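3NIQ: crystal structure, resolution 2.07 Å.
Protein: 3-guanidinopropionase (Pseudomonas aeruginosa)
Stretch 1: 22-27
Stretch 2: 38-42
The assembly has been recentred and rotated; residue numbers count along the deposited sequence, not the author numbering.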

# COMPACT_ATOMS: atom_id res chain seq x y z
N THR A 22 14.10 -19.25 8.18
CA THR A 22 13.40 -20.53 8.27
C THR A 22 12.26 -20.42 9.28
O THR A 22 12.23 -19.49 10.09
CB THR A 22 14.35 -21.61 8.79
OG1 THR A 22 14.97 -21.13 9.98
CG2 THR A 22 15.44 -21.94 7.78
N PHE A 23 11.33 -21.39 9.29
CA PHE A 23 10.26 -21.35 10.29
C PHE A 23 10.86 -21.25 11.68
O PHE A 23 11.72 -22.05 12.06
CB PHE A 23 9.39 -22.61 10.21
CG PHE A 23 8.44 -22.61 9.05
CD1 PHE A 23 7.53 -21.56 8.88
CD2 PHE A 23 8.44 -23.68 8.15
CE1 PHE A 23 6.63 -21.56 7.80
CE2 PHE A 23 7.53 -23.70 7.09
CZ PHE A 23 6.63 -22.62 6.91
N MET A 24 10.41 -20.24 12.44
CA MET A 24 10.85 -20.01 13.83
C MET A 24 12.37 -19.85 13.93
O MET A 24 12.93 -20.02 15.00
CB MET A 24 10.37 -21.14 14.75
CG MET A 24 8.90 -21.58 14.56
SD MET A 24 7.74 -20.26 14.92
CE MET A 24 6.17 -21.08 14.56
N ARG A 25 13.04 -19.57 12.80
CA ARG A 25 14.51 -19.49 12.72
C ARG A 25 15.20 -20.74 13.26
O ARG A 25 16.26 -20.67 13.90
CB ARG A 25 15.05 -18.23 13.44
CG ARG A 25 14.42 -16.92 12.91
CD ARG A 25 15.34 -15.72 13.11
NE ARG A 25 15.51 -15.40 14.52
CZ ARG A 25 16.44 -14.57 14.99
NH1 ARG A 25 17.29 -13.97 14.16
NH2 ARG A 25 16.52 -14.34 16.28
N LEU A 26 14.60 -21.89 12.98
CA LEU A 26 15.15 -23.17 13.38
C LEU A 26 16.11 -23.63 12.29
O LEU A 26 16.14 -23.04 11.19
CB LEU A 26 14.01 -24.20 13.58
CG LEU A 26 13.13 -24.03 14.83
CD1 LEU A 26 11.77 -24.68 14.65
CD2 LEU A 26 13.79 -24.61 16.08
N PRO A 27 16.92 -24.68 12.58
CA PRO A 27 17.71 -25.27 11.51
C PRO A 27 16.82 -25.93 10.45
O PRO A 27 15.68 -26.35 10.76
CB PRO A 27 18.57 -26.33 12.24
CG PRO A 27 18.57 -25.91 13.67
CD PRO A 27 17.17 -25.36 13.86
N GLY A 38 7.70 -31.80 12.38
CA GLY A 38 8.24 -31.16 11.17
C GLY A 38 7.42 -29.97 10.73
O GLY A 38 6.19 -30.07 10.61
N LEU A 39 8.08 -28.84 10.52
CA LEU A 39 7.44 -27.62 10.05
C LEU A 39 7.60 -27.55 8.55
O LEU A 39 8.71 -27.52 8.03
CB LEU A 39 8.01 -26.36 10.71
CG LEU A 39 8.23 -26.39 12.23
CD1 LEU A 39 8.68 -25.01 12.76
CD2 LEU A 39 6.99 -26.89 13.00
N ILE A 40 6.47 -27.61 7.86
CA ILE A 40 6.50 -27.83 6.42
C ILE A 40 5.68 -26.79 5.69
O ILE A 40 4.55 -26.47 6.08
CB ILE A 40 5.92 -29.23 6.06
CG1 ILE A 40 6.70 -30.35 6.79
CG2 ILE A 40 5.98 -29.46 4.53
CD1 ILE A 40 5.77 -31.59 7.17
N GLY A 41 6.23 -26.28 4.59
CA GLY A 41 5.48 -25.40 3.73
C GLY A 41 4.84 -26.16 2.58
O GLY A 41 5.45 -27.08 2.03
N VAL A 42 3.61 -25.80 2.21
CA VAL A 42 3.01 -26.36 1.00
C VAL A 42 2.55 -25.24 0.07
O VAL A 42 1.38 -24.82 0.10
CB VAL A 42 1.87 -27.29 1.31
CG1 VAL A 42 1.50 -28.03 0.03
CG2 VAL A 42 2.27 -28.27 2.44

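Gly38 to Gly41 lie in a strand that begins earlier in the chain, with phi between -95° and -128° and psi between 116° and 141°. Residues 22-27 belong to no regular helix or strand. Met24 and Arg25 both have positive phi (57° and 53°), so the chain turns tightly on itself, and two backbone hydrogen bonds record the turn: Arg25 N to Thr22 O at 2.8 Å and Leu26 N to Phe23 O at 3.0 Å. A third bond closes the loop from the side, where Thr22, at chi1 51° (p), gives its hydroxyl OG1 to Leu26 O at 2.5 Å. Arg25 and Thr22 do not touch the strand, and Arg25 NH1 and NH2 are hydrogen-bonded elsewhere in the structure.

The two backbones approach most nearly at Phe23 and Leu39, whose CA atoms lie 6.9 Å apart. No hydrogen bond crosses between the stretches, so the strand does not pair with the loop as it would with a sheet neighbour. The contact instead consists of van der Waals packing, and it buries 206 Å² summed over both sides.

Leu39 has the largest share, 84 Å². Its CA-to-CB bond points toward the loop, and with chi1 -46° (m) and chi2 -175° (t) its CD1 methyl reaches three side chains: Phe23 CB at 3.6 Å, Leu26 CD1 at 3.6 Å and Met24 CG at 3.9 Å. These three residues also direct their CA-to-CB bonds toward the strand, so the turn gathers apolar groups around a single methyl. A branched aliphatic side chain suits this position because it fills the space among them without bringing in a polar group that would need a partner.

Phe23 contributes 71 Å² and extends the contact along the strand. At chi1 -76° (m) and chi2 -56°, its ring carries CE2 to 3.8 Å from Gly41 N and 3.9 Å from Ile40 C. Gly41 N lies at the ring edge, near its plane, whereas Ile40 C and Leu39 CB approach obliquely; the geometry is therefore not that of a ring laid flat on the peptide.

Ile40 points its CA-to-CB bond away, and its side chain comes no nearer to the loop than 5.9 Å; its close approach is through the backbone. Gly41 has no side chain and meets the ring through its backbone; an ideal CB there would point sideways and lie 4.1 Å from Phe23 CZ, so the distance alone does not show that glycine is required. All the contacting residues are buried in the assembly, in keeping with their apolar character.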